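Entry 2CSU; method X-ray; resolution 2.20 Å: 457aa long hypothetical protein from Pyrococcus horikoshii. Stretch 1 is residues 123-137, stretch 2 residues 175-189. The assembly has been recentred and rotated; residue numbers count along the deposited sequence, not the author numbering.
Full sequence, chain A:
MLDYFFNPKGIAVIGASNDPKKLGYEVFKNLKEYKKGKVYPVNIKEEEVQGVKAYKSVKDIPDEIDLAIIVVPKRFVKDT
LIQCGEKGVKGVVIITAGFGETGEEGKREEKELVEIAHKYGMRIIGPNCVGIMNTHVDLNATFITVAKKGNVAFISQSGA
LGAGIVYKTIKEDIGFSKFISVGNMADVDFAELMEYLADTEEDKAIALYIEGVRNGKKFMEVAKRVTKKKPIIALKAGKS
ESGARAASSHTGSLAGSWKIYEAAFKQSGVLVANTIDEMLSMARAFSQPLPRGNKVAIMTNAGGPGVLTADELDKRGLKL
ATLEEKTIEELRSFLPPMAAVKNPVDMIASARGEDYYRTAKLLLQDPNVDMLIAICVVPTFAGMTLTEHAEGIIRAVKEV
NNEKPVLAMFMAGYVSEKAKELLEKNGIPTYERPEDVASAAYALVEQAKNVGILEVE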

# COMPACT_ATOMS: atom_id res chain seq x y z
N ARG A 123 -34.59 -15.67 -6.36
CA ARG A 123 -33.25 -15.51 -6.92
C ARG A 123 -32.17 -15.97 -5.94
O ARG A 123 -32.27 -15.77 -4.73
CB ARG A 123 -33.06 -14.03 -7.26
CG ARG A 123 -34.01 -13.56 -8.36
CD ARG A 123 -34.18 -14.61 -9.46
NE ARG A 123 -32.87 -14.95 -10.04
CZ ARG A 123 -32.30 -14.03 -10.83
NH1 ARG A 123 -32.90 -12.88 -11.05
NH2 ARG A 123 -31.11 -14.29 -11.39
N ILE A 124 -31.13 -16.63 -6.48
CA ILE A 124 -30.10 -17.17 -5.60
C ILE A 124 -28.72 -16.57 -5.87
O ILE A 124 -28.24 -16.51 -6.99
CB ILE A 124 -30.04 -18.68 -5.77
CG1 ILE A 124 -31.17 -19.34 -4.97
CG2 ILE A 124 -28.71 -19.22 -5.22
CD1 ILE A 124 -31.25 -20.85 -5.22
N ILE A 125 -28.09 -16.08 -4.78
CA ILE A 125 -26.69 -15.71 -4.90
C ILE A 125 -25.78 -16.78 -4.30
O ILE A 125 -25.97 -17.24 -3.18
CB ILE A 125 -26.49 -14.38 -4.16
CG1 ILE A 125 -27.34 -13.28 -4.80
CG2 ILE A 125 -25.01 -13.95 -4.26
CD1 ILE A 125 -26.91 -11.88 -4.36
N GLY A 126 -24.79 -17.21 -5.11
CA GLY A 126 -23.97 -18.34 -4.71
C GLY A 126 -24.28 -19.56 -5.58
O GLY A 126 -24.63 -19.45 -6.75
N PRO A 127 -24.10 -20.76 -4.99
CA PRO A 127 -23.66 -20.92 -3.61
C PRO A 127 -22.14 -20.73 -3.47
O PRO A 127 -21.49 -20.10 -4.29
CB PRO A 127 -24.04 -22.32 -3.16
CG PRO A 127 -24.19 -23.18 -4.41
CD PRO A 127 -24.40 -22.07 -5.55
N ASN A 128 -21.60 -21.27 -2.36
CA ASN A 128 -20.19 -21.07 -2.08
C ASN A 128 -19.79 -19.60 -2.19
O ASN A 128 -18.92 -19.21 -2.96
CB ASN A 128 -19.37 -21.91 -3.07
CG ASN A 128 -17.97 -22.08 -2.54
OD1 ASN A 128 -17.71 -22.00 -1.34
ND2 ASN A 128 -17.04 -22.32 -3.48
N CYS A 129 -20.49 -18.77 -1.40
CA CYS A 129 -20.19 -17.34 -1.39
C CYS A 129 -19.93 -16.85 0.03
O CYS A 129 -20.22 -17.52 1.01
CB CYS A 129 -21.39 -16.60 -1.98
SG CYS A 129 -22.85 -16.74 -0.92
N VAL A 130 -19.31 -15.66 0.13
CA VAL A 130 -19.08 -15.09 1.45
C VAL A 130 -20.27 -14.25 1.92
O VAL A 130 -20.41 -13.90 3.08
CB VAL A 130 -17.82 -14.22 1.40
CG1 VAL A 130 -17.68 -13.44 2.70
CG2 VAL A 130 -16.60 -15.10 1.20
N GLY A 131 -21.14 -13.89 0.95
CA GLY A 131 -22.33 -13.13 1.29
C GLY A 131 -22.35 -11.76 0.62
O GLY A 131 -21.61 -11.49 -0.32
N ILE A 132 -23.22 -10.90 1.15
CA ILE A 132 -23.43 -9.53 0.66
C ILE A 132 -23.49 -8.50 1.81
O ILE A 132 -23.77 -8.83 2.95
CB ILE A 132 -24.74 -9.49 -0.13
CG1 ILE A 132 -25.92 -9.87 0.77
CG2 ILE A 132 -24.70 -10.49 -1.30
CD1 ILE A 132 -27.27 -9.72 0.06
N MSE A 133 -23.18 -7.23 1.46
CA MSE A 133 -23.30 -6.12 2.42
C MSE A 133 -24.00 -4.89 1.83
O MSE A 133 -23.90 -4.57 0.65
CB MSE A 133 -21.91 -5.67 2.87
CG MSE A 133 -20.88 -6.78 3.02
SE MSE A 133 -19.37 -6.14 3.78
CE MSE A 133 -18.39 -7.65 3.72
N ASN A 134 -24.75 -4.21 2.71
CA ASN A 134 -25.19 -2.85 2.42
C ASN A 134 -24.82 -1.92 3.57
O ASN A 134 -25.58 -1.72 4.52
CB ASN A 134 -26.71 -2.85 2.21
CG ASN A 134 -27.14 -1.50 1.70
OD1 ASN A 134 -26.36 -0.56 1.61
ND2 ASN A 134 -28.44 -1.41 1.36
N THR A 135 -23.60 -1.37 3.49
CA THR A 135 -23.08 -0.56 4.58
C THR A 135 -23.99 0.63 4.88
O THR A 135 -24.04 1.12 6.00
CB THR A 135 -21.67 -0.09 4.21
OG1 THR A 135 -21.71 0.60 2.97
CG2 THR A 135 -20.72 -1.28 4.09
N HIS A 136 -24.69 1.10 3.84
CA HIS A 136 -25.54 2.28 4.02
C HIS A 136 -26.61 2.07 5.10
O HIS A 136 -27.06 3.00 5.76
CB HIS A 136 -26.19 2.60 2.68
CG HIS A 136 -26.88 3.94 2.77
ND1 HIS A 136 -27.98 4.26 2.05
CD2 HIS A 136 -26.53 5.04 3.56
CE1 HIS A 136 -28.28 5.53 2.39
NE2 HIS A 136 -27.43 6.02 3.29
N VAL A 137 -27.05 0.81 5.23
CA VAL A 137 -28.04 0.50 6.25
C VAL A 137 -27.55 -0.59 7.20
O VAL A 137 -28.31 -1.38 7.75
CB VAL A 137 -29.32 0.03 5.54
CG1 VAL A 137 -29.87 1.16 4.67
CG2 VAL A 137 -29.03 -1.18 4.68
N GLY A 175 -14.19 2.72 2.08
CA GLY A 175 -15.28 1.78 2.24
C GLY A 175 -16.05 1.50 0.97
O GLY A 175 -15.76 2.01 -0.11
N PHE A 176 -17.07 0.66 1.11
CA PHE A 176 -17.90 0.28 -0.01
C PHE A 176 -19.34 0.57 0.34
O PHE A 176 -19.71 0.55 1.52
CB PHE A 176 -17.77 -1.22 -0.27
CG PHE A 176 -16.38 -1.67 -0.61
CD1 PHE A 176 -15.76 -1.25 -1.78
CD2 PHE A 176 -15.71 -2.57 0.22
CE1 PHE A 176 -14.49 -1.73 -2.13
CE2 PHE A 176 -14.45 -3.04 -0.11
CZ PHE A 176 -13.83 -2.62 -1.28
N SER A 177 -20.14 0.85 -0.67
CA SER A 177 -21.56 1.08 -0.47
C SER A 177 -22.14 -0.33 -0.33
O SER A 177 -22.81 -0.65 0.65
CB SER A 177 -22.15 1.79 -1.69
OG SER A 177 -21.58 1.29 -2.89
N LYS A 178 -21.84 -1.18 -1.31
CA LYS A 178 -22.33 -2.55 -1.28
C LYS A 178 -21.22 -3.53 -1.61
O LYS A 178 -20.26 -3.18 -2.29
CB LYS A 178 -23.48 -2.74 -2.26
CG LYS A 178 -24.60 -1.74 -2.13
CD LYS A 178 -25.72 -2.05 -3.09
CE LYS A 178 -27.01 -1.34 -2.70
NZ LYS A 178 -27.00 0.13 -2.99
N PHE A 179 -21.36 -4.75 -1.10
CA PHE A 179 -20.40 -5.82 -1.32
C PHE A 179 -21.11 -7.12 -1.69
O PHE A 179 -22.05 -7.56 -1.03
CB PHE A 179 -19.58 -6.01 -0.05
CG PHE A 179 -18.73 -7.25 -0.16
CD1 PHE A 179 -17.48 -7.17 -0.75
CD2 PHE A 179 -19.20 -8.46 0.33
CE1 PHE A 179 -16.68 -8.30 -0.84
CE2 PHE A 179 -18.39 -9.59 0.24
CZ PHE A 179 -17.13 -9.52 -0.34
N ILE A 180 -20.67 -7.72 -2.81
CA ILE A 180 -21.32 -8.93 -3.26
C ILE A 180 -20.32 -10.02 -3.63
O ILE A 180 -19.63 -9.97 -4.65
CB ILE A 180 -22.19 -8.59 -4.47
CG1 ILE A 180 -23.25 -7.56 -4.08
CG2 ILE A 180 -22.92 -9.86 -4.96
CD1 ILE A 180 -22.85 -6.15 -4.49
N SER A 181 -20.22 -11.02 -2.74
CA SER A 181 -19.57 -12.26 -3.12
C SER A 181 -20.58 -13.17 -3.83
O SER A 181 -21.62 -13.51 -3.29
CB SER A 181 -19.04 -12.93 -1.86
OG SER A 181 -18.52 -14.21 -2.20
N VAL A 182 -20.28 -13.51 -5.09
CA VAL A 182 -21.22 -14.32 -5.86
C VAL A 182 -20.87 -15.80 -5.80
O VAL A 182 -21.63 -16.68 -6.19
CB VAL A 182 -21.18 -13.84 -7.31
CG1 VAL A 182 -21.73 -12.42 -7.39
CG2 VAL A 182 -19.74 -13.84 -7.81
N GLY A 183 -19.64 -16.06 -5.31
CA GLY A 183 -19.18 -17.44 -5.23
C GLY A 183 -19.39 -18.17 -6.55
O GLY A 183 -18.93 -17.75 -7.60
N ASN A 184 -20.05 -19.33 -6.61
CA ASN A 184 -20.20 -20.08 -7.86
C ASN A 184 -21.02 -19.32 -8.91
O ASN A 184 -21.01 -19.70 -10.08
CB ASN A 184 -20.86 -21.44 -7.59
CG ASN A 184 -20.00 -22.33 -6.70
OD1 ASN A 184 -18.83 -22.07 -6.48
ND2 ASN A 184 -20.60 -23.39 -6.17
N MSE A 185 -21.71 -18.26 -8.48
CA MSE A 185 -22.53 -17.41 -9.34
C MSE A 185 -23.46 -18.24 -10.23
O MSE A 185 -23.45 -18.14 -11.45
CB MSE A 185 -21.59 -16.57 -10.20
CG MSE A 185 -22.34 -15.56 -11.08
SE MSE A 185 -21.23 -14.35 -11.81
CE MSE A 185 -21.00 -15.18 -13.39
N ALA A 186 -24.25 -19.10 -9.58
CA ALA A 186 -25.14 -19.99 -10.33
C ALA A 186 -26.32 -19.24 -10.94
O ALA A 186 -26.74 -19.48 -12.06
CB ALA A 186 -25.64 -21.07 -9.37
N ASP A 187 -26.90 -18.33 -10.13
CA ASP A 187 -28.08 -17.60 -10.59
C ASP A 187 -27.76 -16.14 -10.92
O ASP A 187 -27.35 -15.80 -12.03
CB ASP A 187 -29.13 -17.67 -9.48
CG ASP A 187 -30.50 -17.43 -10.08
OD1 ASP A 187 -30.58 -17.30 -11.30
OD2 ASP A 187 -31.47 -17.39 -9.33
N VAL A 188 -28.00 -15.26 -9.93
CA VAL A 188 -27.68 -13.86 -10.12
C VAL A 188 -26.20 -13.68 -10.51
O VAL A 188 -25.30 -14.24 -9.89
CB VAL A 188 -27.96 -13.13 -8.80
CG1 VAL A 188 -27.58 -11.66 -8.93
CG2 VAL A 188 -29.43 -13.25 -8.44
N ASP A 189 -25.97 -12.92 -11.59
CA ASP A 189 -24.59 -12.74 -12.05
C ASP A 189 -24.20 -11.26 -12.13
O ASP A 189 -24.92 -10.37 -11.70
CB ASP A 189 -24.44 -13.40 -13.42
CG ASP A 189 -25.46 -12.84 -14.39
OD1 ASP A 189 -25.89 -11.70 -14.18
OD2 ASP A 189 -25.81 -13.53 -15.35
O HOH W 1 -25.75 -16.52 -8.05
O HOH W 2 -25.38 1.29 -0.53

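The apolar centre is the pairing of Met133, a selenomethionine, with Phe179 on neighbouring antiparallel strands. Their side chains leave the same face of the sheet: Met133 CG packs 3.4 Å from Phe179 CB, and Met133 SE lies 4.8 Å from the centroid of the Phe179 ring. Met133, long and unbranched, brings its SE to the ring at a slant; both residues are buried. On the other face Ile132 CG2 meets Ile180 CG2 at 4.1 Å. Away from this strand pair, Ile125 CG1 packs against Val188 CB at 4.1 Å.

Backbone hydrogen bonds join the two strands edge to edge. Met133 N donates to Phe179 O (2.8 Å) and Phe179 N to Met133 O (3.1 Å), the reciprocal bonds of a hydrogen-bonded antiparallel pair; Ser181 N to Gly131 O (2.8 Å) and Thr135 N to Ser177 O (3.0 Å) extend the ladder. Ser181, with chi1 in t, points toward stretch 1, and its OG accepts from Val130 N at 2.9 Å, satisfying a buried amide.

Past the strands, loop meets turn. Pro127, preceded by a cis peptide, offers its O to Asn184 N (2.8 Å), and Gly126 O receives Ala186 N (2.9 Å). Gly183 has positive phi in the type II' turn 182-185; a CB on Gly183 would fall 2.5 Å from Pro127 O and 2.8 Å from Cys129 N. Gly126 likewise has backbone angles that call for glycine.

At the polar edge, Asp187 reaches across with chi1 in t. Its OD2 accepts from Arg123 NE (2.9 Å) and Ile124 N (3.0 Å), its OD1 from Arg123 NH2 (3.1 Å), so one carboxylate joins a salt bridge to a backbone bond. Val188 CG2 covers one guanidinium face, 3.6 Å from Arg123 NH2. Beside the Asn134-Lys178 pair, water 2 links Asn134 OD1 (3.0 Å) to Lys178 NZ (3.2 Å).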